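Local structure of uncharacterized protein AsqI (Emericella nidulans, 5YY3) at residues G59-P64 against D119-Y124; Y124-K129 against A590-H595; P139-K142 against F146-T149. The protein catalyses the zinc-dependent ring contraction of 4'-methoxycyclopenin to 4'-methoxyviridicatin, with release of methyl isocyanate, in the biosynthesis of aspoquinolone mycotoxins. All blocks are in the same frame, centred on the assembly; numbering follows the deposited sequence.

Contact 1: G59-P64 against D119-Y124; sequences GIFALP and DALGIY
Leu121 reaches out from helix 114-127 and sets one methyl group, CD2, between Ile60 and Phe61 of helix 53-61. The apolar contacts carry nearly everything here. Leu121 CD2 lies 3.6 Å from Ile60 CG2 and 3.8 Å from Ile60 CD1, so a single methyl meets both branches of the isoleucine, and the two side chains cross at about a right angle. The same methyl approaches the phenylalanine ring at an oblique angle, with Phe61 CE1 3.5 Å from Leu121 CD2. Leucine suits the place because its branch point is one carbon further out than that of isoleucine: with CG anti to the backbone N (chi1 -174°), CD2 is carried clear of its own helix. Ile60, branched at CB, instead offers a broad, short surface close to its backbone.

This is helix-to-helix packing in the alpha-helical, hemocyanin-like part of the molecule, the domain type that in this tyrosinase-related enzyme holds a zinc ion. Helix 53-61 packs against helix 114-127, and Gly122 is near the zinc site without touching it, about 9 Å from the side chain of the ligand His190. Ile60 also packs on Ile101 and Leu108 of helix 97-109, which extends the apolar layer, while the other helix leans on helix 77-92 through Ile123.

The aromatic contact with the backbone is of a different kind. The tip of the phenylalanine reaches Gly122, where no side chain intervenes: Phe61 CZ is 3.9 Å from Gly122 N, and Gly122 CA lies in the plane of the ring at its edge.

No hydrogen bond joins the two segments, but Arg118, just before 119-124 on the same helix, donates through NH2 to Leu63 O and ties the sides together; Asp119 OD2 is hydrogen-bonded to Tyr72 OH.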
loop_
_atom_site.group_PDB
_atom_site.type_symbol
_atom_site.label_atom_id
_atom_site.label_comp_id
_atom_site.label_asym_id
_atom_site.label_seq_id
_atom_site.Cartn_x
_atom_site.Cartn_y
_atom_site.Cartn_z
ATOM N N GLY A 59 20.783 16.703 39.779
ATOM C CA GLY A 59 21.859 17.538 39.283
ATOM C C GLY A 59 22.930 16.743 38.558
ATOM O O GLY A 59 23.427 17.156 37.513
ATOM N N ILE A 60 23.290 15.594 39.118
ATOM C CA ILE A 60 24.316 14.740 38.523
ATOM C C ILE A 60 23.825 14.153 37.193
ATOM O O ILE A 60 24.505 14.252 36.174
ATOM C CB ILE A 60 24.734 13.598 39.494
ATOM C CG1 ILE A 60 25.378 14.186 40.756
ATOM C CG2 ILE A 60 25.689 12.623 38.806
ATOM C CD1 ILE A 60 25.603 13.187 41.871
ATOM N N PHE A 61 22.631 13.565 37.202
ATOM C CA PHE A 61 22.051 12.973 35.994
ATOM C C PHE A 61 21.826 13.976 34.864
ATOM O O PHE A 61 21.674 13.587 33.703
ATOM C CB PHE A 61 20.737 12.284 36.339
ATOM C CG PHE A 61 20.911 10.870 36.784
ATOM C CD1 PHE A 61 21.357 10.587 38.063
ATOM C CD2 PHE A 61 20.650 9.825 35.921
ATOM C CE1 PHE A 61 21.528 9.277 38.482
ATOM C CE2 PHE A 61 20.819 8.518 36.324
ATOM C CZ PHE A 61 21.264 8.237 37.615
ATOM N N ALA A 62 21.818 15.264 35.202
ATOM C CA ALA A 62 21.617 16.314 34.209
ATOM C C ALA A 62 22.927 16.786 33.573
ATOM O O ALA A 62 22.916 17.518 32.575
ATOM C CB ALA A 62 20.891 17.494 34.840
ATOM N N LEU A 63 24.055 16.382 34.148
ATOM C CA LEU A 63 25.342 16.896 33.700
ATOM C C LEU A 63 25.665 16.553 32.245
ATOM O O LEU A 63 25.722 15.380 31.875
ATOM C CB LEU A 63 26.451 16.385 34.609
ATOM C CG LEU A 63 26.515 17.104 35.954
ATOM C CD1 LEU A 63 27.629 16.530 36.811
ATOM C CD2 LEU A 63 26.713 18.605 35.731
ATOM N N PRO A 64 25.895 17.587 31.420
ATOM C CA PRO A 64 26.203 17.430 29.995
ATOM C C PRO A 64 27.646 16.990 29.737
ATOM O O PRO A 64 28.569 17.422 30.435
ATOM C CB PRO A 64 25.967 18.838 29.443
ATOM C CG PRO A 64 26.375 19.729 30.584
ATOM C CD PRO A 64 25.928 19.002 31.835
ATOM N N ASP A 119 25.489 6.101 34.371
ATOM C CA ASP A 119 25.396 4.651 34.431
ATOM C C ASP A 119 25.859 4.128 35.788
ATOM O O ASP A 119 25.226 3.250 36.377
ATOM C CB ASP A 119 26.218 4.013 33.314
ATOM C CG ASP A 119 25.445 3.903 32.013
ATOM O OD1 ASP A 119 24.195 3.901 32.078
ATOM O OD2 ASP A 119 26.078 3.800 30.930
ATOM N N ALA A 120 26.962 4.680 36.286
ATOM C CA ALA A 120 27.548 4.228 37.546
ATOM C C ALA A 120 26.626 4.563 38.714
ATOM O O ALA A 120 26.371 3.732 39.587
ATOM C CB ALA A 120 28.944 4.858 37.746
ATOM N N LEU A 121 26.111 5.786 38.706
ATOM C CA LEU A 121 25.255 6.265 39.770
ATOM C C LEU A 121 23.929 5.529 39.765
ATOM O O LEU A 121 23.350 5.263 40.825
ATOM C CB LEU A 121 25.014 7.763 39.626
ATOM C CG LEU A 121 24.248 8.384 40.781
ATOM C CD1 LEU A 121 24.896 7.977 42.096
ATOM C CD2 LEU A 121 24.218 9.889 40.625
ATOM N N GLY A 122 23.454 5.210 38.560
ATOM C CA GLY A 122 22.194 4.516 38.383
ATOM C C GLY A 122 22.219 3.172 39.061
ATOM O O GLY A 122 21.341 2.862 39.864
ATOM N N ILE A 123 23.233 2.378 38.725
ATOM C CA ILE A 123 23.481 1.082 39.352
ATOM C C ILE A 123 23.655 1.231 40.854
ATOM O O ILE A 123 23.074 0.484 41.640
ATOM C CB ILE A 123 24.743 0.418 38.765
ATOM C CG1 ILE A 123 24.539 0.138 37.280
ATOM C CG2 ILE A 123 25.096 -0.867 39.528
ATOM C CD1 ILE A 123 25.783 -0.333 36.577
ATOM N N TYR A 124 24.456 2.216 41.243
ATOM C CA TYR A 124 24.729 2.452 42.658
ATOM C C TYR A 124 23.437 2.658 43.454
ATOM O O TYR A 124 23.182 1.935 44.406
ATOM C CB TYR A 124 25.657 3.659 42.829
ATOM C CG TYR A 124 25.748 4.122 44.251
ATOM C CD1 TYR A 124 26.423 3.372 45.203
ATOM C CD2 TYR A 124 25.141 5.310 44.653
ATOM C CE1 TYR A 124 26.507 3.792 46.514
ATOM C CE2 TYR A 124 25.215 5.742 45.969
ATOM C CZ TYR A 124 25.903 4.978 46.894
ATOM O OH TYR A 124 25.975 5.401 48.200
#

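Contact 2: Y124-K129 against A590-H595; sequences YLTHSK and APPFHH
Pro592 presents its ring to the end of helix 114-127, where Thr126 and His127 receive it by van der Waals contact. The contact joins the two domain types of a hemocyanin-like protein: the helical metal-binding domain and the Ig-like domain, whose long loop after strand 571-580 supplies the proline. Thr126 turns its methyl outward, CG2 lying 3.6 Å from Pro592 CG, and the imidazole flanks the same ring, with His127 ND1 3.6 Å from Pro592 CD. A proline fits such a place because its compact, rigid ring offers carbon to both neighbours, and the cis peptide bond before it turns the loop. Phe593 adds its ring beside the histidine, the two planes inclined at 39° and the ring centres 5.7 Å apart.

In the next shell, Thr126 OG1 stays beside the backbone N (chi1 -64°) and bonds to Gly122 O one turn earlier. Threonine thus gives its hydroxyl to the helix and its methyl to the packing, for CG2 also lies 3.7 Å above one face of the His127 ring, toward the rim. His127 NE2 is hydrogen-bonded to Met191 O of helix 180-193, fixing the imidazole, while Phe593 stacks on Phe207. At the histidine's edge, Phe593 CZ lies near the imidazole plane, 3.8 Å from His127 CE1.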
loop_
_atom_site.group_PDB
_atom_site.type_symbol
_atom_site.label_atom_id
_atom_site.label_comp_id
_atom_site.label_asym_id
_atom_site.label_seq_id
_atom_site.Cartn_x
_atom_site.Cartn_y
_atom_site.Cartn_z
ATOM N N TYR A 124 24.456 2.216 41.243
ATOM C CA TYR A 124 24.729 2.452 42.658
ATOM C C TYR A 124 23.437 2.658 43.454
ATOM O O TYR A 124 23.182 1.935 44.406
ATOM C CB TYR A 124 25.657 3.659 42.829
ATOM C CG TYR A 124 25.748 4.122 44.251
ATOM C CD1 TYR A 124 26.423 3.372 45.203
ATOM C CD2 TYR A 124 25.141 5.310 44.653
ATOM C CE1 TYR A 124 26.507 3.792 46.514
ATOM C CE2 TYR A 124 25.215 5.742 45.969
ATOM C CZ TYR A 124 25.903 4.978 46.894
ATOM O OH TYR A 124 25.975 5.401 48.200
ATOM N N LEU A 125 22.632 3.635 43.049
ATOM C CA LEU A 125 21.359 3.930 43.706
ATOM C C LEU A 125 20.440 2.713 43.726
ATOM O O LEU A 125 19.841 2.406 44.754
ATOM C CB LEU A 125 20.656 5.103 43.013
ATOM C CG LEU A 125 21.360 6.455 43.153
ATOM C CD1 LEU A 125 20.697 7.518 42.288
ATOM C CD2 LEU A 125 21.394 6.891 44.606
ATOM N N THR A 126 20.348 2.005 42.602
ATOM C CA THR A 126 19.450 0.851 42.503
ATOM C C THR A 126 19.755 -0.233 43.539
ATOM O O THR A 126 18.841 -0.882 44.066
ATOM C CB THR A 126 19.495 0.220 41.086
ATOM O OG1 THR A 126 18.998 1.163 40.128
ATOM C CG2 THR A 126 18.656 -1.059 41.016
ATOM N N HIS A 127 21.035 -0.413 43.854
ATOM C CA HIS A 127 21.446 -1.525 44.707
ATOM C C HIS A 127 21.911 -1.097 46.098
ATOM O O HIS A 127 22.295 -1.932 46.908
ATOM C CB HIS A 127 22.532 -2.326 44.001
ATOM C CG HIS A 127 22.091 -2.896 42.689
ATOM N ND1 HIS A 127 21.471 -4.123 42.584
ATOM C CD2 HIS A 127 22.165 -2.400 41.432
ATOM C CE1 HIS A 127 21.187 -4.359 41.316
ATOM N NE2 HIS A 127 21.597 -3.332 40.595
ATOM N N SER A 128 21.849 0.202 46.375
ATOM C CA SER A 128 22.106 0.718 47.716
ATOM C C SER A 128 20.951 0.461 48.674
ATOM O O SER A 128 19.828 0.934 48.445
ATOM C CB SER A 128 22.371 2.214 47.672
ATOM O OG SER A 128 22.076 2.779 48.939
ATOM N N LYS A 129 21.227 -0.266 49.754
ATOM C CA LYS A 129 20.208 -0.548 50.757
ATOM C C LYS A 129 19.736 0.747 51.397
ATOM O O LYS A 129 18.555 0.900 51.720
ATOM C CB LYS A 129 20.726 -1.507 51.824
ATOM C CG LYS A 129 19.682 -1.805 52.906
ATOM C CD LYS A 129 19.829 -3.198 53.520
ATOM C CE LYS A 129 18.798 -3.401 54.620
ATOM N NZ LYS A 129 19.140 -4.525 55.543
ATOM N N ALA A 590 16.656 -10.547 47.649
ATOM C CA ALA A 590 16.518 -9.186 48.131
ATOM C C ALA A 590 16.251 -8.267 46.954
ATOM O O ALA A 590 16.627 -8.579 45.819
ATOM C CB ALA A 590 17.772 -8.749 48.883
ATOM N N PRO A 591 15.578 -7.143 47.214
ATOM C CA PRO A 591 15.526 -6.051 46.239
ATOM C C PRO A 591 16.909 -5.744 45.631
ATOM O O PRO A 591 17.914 -5.818 46.344
ATOM C CB PRO A 591 14.997 -4.880 47.074
ATOM C CG PRO A 591 14.082 -5.544 48.062
ATOM C CD PRO A 591 14.717 -6.884 48.382
ATOM N N PRO A 592 16.954 -5.414 44.323
ATOM C CA PRO A 592 15.776 -5.277 43.454
ATOM C C PRO A 592 15.482 -6.511 42.581
ATOM O O PRO A 592 14.878 -6.365 41.512
ATOM C CB PRO A 592 16.150 -4.078 42.577
ATOM C CG PRO A 592 17.647 -4.238 42.398
ATOM C CD PRO A 592 18.178 -4.926 43.658
ATOM N N PHE A 593 15.892 -7.693 43.030
ATOM C CA PHE A 593 15.753 -8.918 42.239
ATOM C C PHE A 593 14.523 -9.776 42.599
ATOM O O PHE A 593 14.360 -10.886 42.089
ATOM C CB PHE A 593 17.011 -9.773 42.388
ATOM C CG PHE A 593 18.248 -9.170 41.774
ATOM C CD1 PHE A 593 18.429 -9.168 40.397
ATOM C CD2 PHE A 593 19.252 -8.642 42.579
ATOM C CE1 PHE A 593 19.578 -8.631 39.835
ATOM C CE2 PHE A 593 20.411 -8.107 42.023
ATOM C CZ PHE A 593 20.574 -8.100 40.652
ATOM N N HIS A 594 13.664 -9.260 43.466
ATOM C CA HIS A 594 12.539 -10.023 44.006
ATOM C C HIS A 594 11.397 -10.345 43.024
ATOM O O HIS A 594 10.465 -11.079 43.376
ATOM C CB HIS A 594 11.955 -9.272 45.210
ATOM C CG HIS A 594 11.836 -7.794 45.006
ATOM N ND1 HIS A 594 12.923 -6.988 44.726
ATOM C CD2 HIS A 594 10.761 -6.973 45.047
ATOM C CE1 HIS A 594 12.520 -5.738 44.599
ATOM N NE2 HIS A 594 11.213 -5.697 44.793
ATOM N N HIS A 595 11.456 -9.805 41.807
ATOM C CA HIS A 595 10.384 -10.005 40.829
ATOM C C HIS A 595 10.582 -11.205 39.917
ATOM O O HIS A 595 9.687 -11.582 39.169
ATOM C CB HIS A 595 10.226 -8.765 39.960
ATOM C CG HIS A 595 9.784 -7.559 40.717
ATOM N ND1 HIS A 595 8.456 -7.292 40.971
ATOM C CD2 HIS A 595 10.491 -6.549 41.278
ATOM C CE1 HIS A 595 8.366 -6.166 41.662
ATOM N NE2 HIS A 595 9.587 -5.695 41.859
#

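Contact 3: P139-K142 against F146-T149; sequences PPLK and FFST
Phe147 lies with one face of its ring against the backbone of Leu141 and Lys142, and has more surface buried by the contact than any other residue here. Its ring is broad enough to span two successive residues. Over the face sits Lys142 CA, 4.0 Å from the centroid of the Phe147 ring and only 13° off its normal, a CH-pi contact; Leu141 C lies over the same face, toward the rim. CB of Phe147 already points toward 139-142. Leu141 O lies above the CD1-CE1 side of that face, 3.4 Å from Phe147 CD1, and Lys142 O is 3.2 Å from Phe147 CB. These are close carbon-oxygen approaches rather than hydrogen bonds.

Lys142 is the next most buried. Although CB points away from the phenylalanine, the first part of the side chain passes obliquely above the CD2 rim, on the same side as CA, with Lys142 CG 3.8 Å from Phe147 CD2. The long aliphatic chain suits a position at the margin, for it gives carbon to the packing and carries its ammonium onward, where it makes a cation-pi contact with Phe455.

The side chains of Leu141 and Phe147 cross at about a right angle, Leu141 CG lying 3.6 Å from Phe147 CE1. A chi1 of 172° extends the leucine away from its backbone N, toward helix 180-193, where it packs on Tyr180, Asn183 and Tyr187. Leu141 N is hydrogen-bonded to Asp184 OD1 of that helix, and Phe385 touches both Leu141 and Phe147.

Only three residues separate the segments, so this is a compact loop whose Leu141 packs on helix 180-193. The leucine side chain is about 8 Å from that of His186, one of two zinc-binding histidines on that helix, as in the helical metal-binding domain of hemocyanins and tyrosinases.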
loop_
_atom_site.group_PDB
_atom_site.type_symbol
_atom_site.label_atom_id
_atom_site.label_comp_id
_atom_site.label_asym_id
_atom_site.label_seq_id
_atom_site.Cartn_x
_atom_site.Cartn_y
_atom_site.Cartn_z
ATOM N N PRO A 139 16.631 8.724 38.585
ATOM C CA PRO A 139 15.592 9.587 38.010
ATOM C C PRO A 139 14.787 8.901 36.910
ATOM O O PRO A 139 15.241 7.914 36.330
ATOM C CB PRO A 139 16.391 10.768 37.433
ATOM C CG PRO A 139 17.693 10.751 38.171
ATOM C CD PRO A 139 17.978 9.296 38.435
ATOM N N PRO A 140 13.586 9.414 36.642
ATOM C CA PRO A 140 12.840 9.041 35.438
ATOM C C PRO A 140 13.709 9.192 34.192
ATOM O O PRO A 140 14.540 10.088 34.161
ATOM C CB PRO A 140 11.679 10.043 35.428
ATOM C CG PRO A 140 11.439 10.333 36.881
ATOM C CD PRO A 140 12.797 10.271 37.547
ATOM N N LEU A 141 13.529 8.334 33.194
ATOM C CA LEU A 141 14.239 8.485 31.928
ATOM C C LEU A 141 14.007 9.875 31.354
ATOM O O LEU A 141 14.845 10.394 30.615
ATOM C CB LEU A 141 13.797 7.423 30.915
ATOM C CG LEU A 141 14.318 7.565 29.475
ATOM C CD1 LEU A 141 15.797 7.343 29.446
ATOM C CD2 LEU A 141 13.606 6.593 28.519
ATOM N N LYS A 142 12.873 10.481 31.715
ATOM C CA LYS A 142 12.519 11.786 31.194
ATOM C C LYS A 142 13.533 12.855 31.597
ATOM O O LYS A 142 13.658 13.871 30.929
ATOM C CB LYS A 142 11.128 12.209 31.653
ATOM C CG LYS A 142 10.568 13.276 30.700
ATOM C CD LYS A 142 9.637 14.297 31.353
ATOM C CE LYS A 142 9.397 15.517 30.430
ATOM N NZ LYS A 142 10.575 15.787 29.555
ATOM N N PHE A 146 19.107 13.787 26.955
ATOM C CA PHE A 146 18.628 13.659 25.576
ATOM C C PHE A 146 17.172 14.120 25.427
ATOM O O PHE A 146 16.721 14.425 24.325
ATOM C CB PHE A 146 18.759 12.215 25.076
ATOM C CG PHE A 146 20.175 11.777 24.803
ATOM C CD1 PHE A 146 21.252 12.589 25.106
ATOM C CD2 PHE A 146 20.422 10.541 24.228
ATOM C CE1 PHE A 146 22.551 12.172 24.847
ATOM C CE2 PHE A 146 21.705 10.120 23.970
ATOM C CZ PHE A 146 22.777 10.938 24.279
ATOM N N PHE A 147 16.448 14.167 26.541
ATOM C CA PHE A 147 15.074 14.657 26.558
ATOM C C PHE A 147 14.987 16.178 26.572
ATOM O O PHE A 147 13.937 16.733 26.877
ATOM C CB PHE A 147 14.319 14.097 27.769
ATOM C CG PHE A 147 13.718 12.737 27.533
ATOM C CD1 PHE A 147 14.522 11.615 27.437
ATOM C CD2 PHE A 147 12.355 12.585 27.398
ATOM C CE1 PHE A 147 13.971 10.368 27.214
ATOM C CE2 PHE A 147 11.803 11.345 27.189
ATOM C CZ PHE A 147 12.610 10.236 27.088
ATOM N N SER A 148 16.086 16.853 26.245
ATOM C CA SER A 148 16.094 18.313 26.152
ATOM C C SER A 148 16.823 18.763 24.896
ATOM O O SER A 148 17.667 18.038 24.365
ATOM C CB SER A 148 16.752 18.933 27.380
ATOM O OG SER A 148 16.115 18.499 28.563
ATOM N N THR A 149 16.492 19.962 24.427
ATOM C CA THR A 149 17.121 20.539 23.243
ATOM C C THR A 149 18.475 21.161 23.610
ATOM O O THR A 149 18.664 21.618 24.738
ATOM C CB THR A 149 16.206 21.609 22.591
ATOM O OG1 THR A 149 16.533 21.756 21.204
ATOM C CG2 THR A 149 16.342 22.958 23.295
#

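Overall arrangement
Contacts 2 and 3 each lie on the same side of the chain's centre as contact 1. Contacts 1 and 2 share helix 114-127, with Tyr124 common to both, and their centres are about 17 Å apart; the centre of contact 3 is about 12 Å from that of contact 1 and about 23 Å from that of contact 2. Phe61 joins the first and third directly, packing on Pro139. Along the chain, contact 1 closes first; contact 2 then opens, and contact 3 falls wholly within the long span before 590-595 returns. One helix thus meets helix 53-61 and then the Ig-like domain's loop, while contact 3 folds the following segment against zinc-bearing helix 180-193.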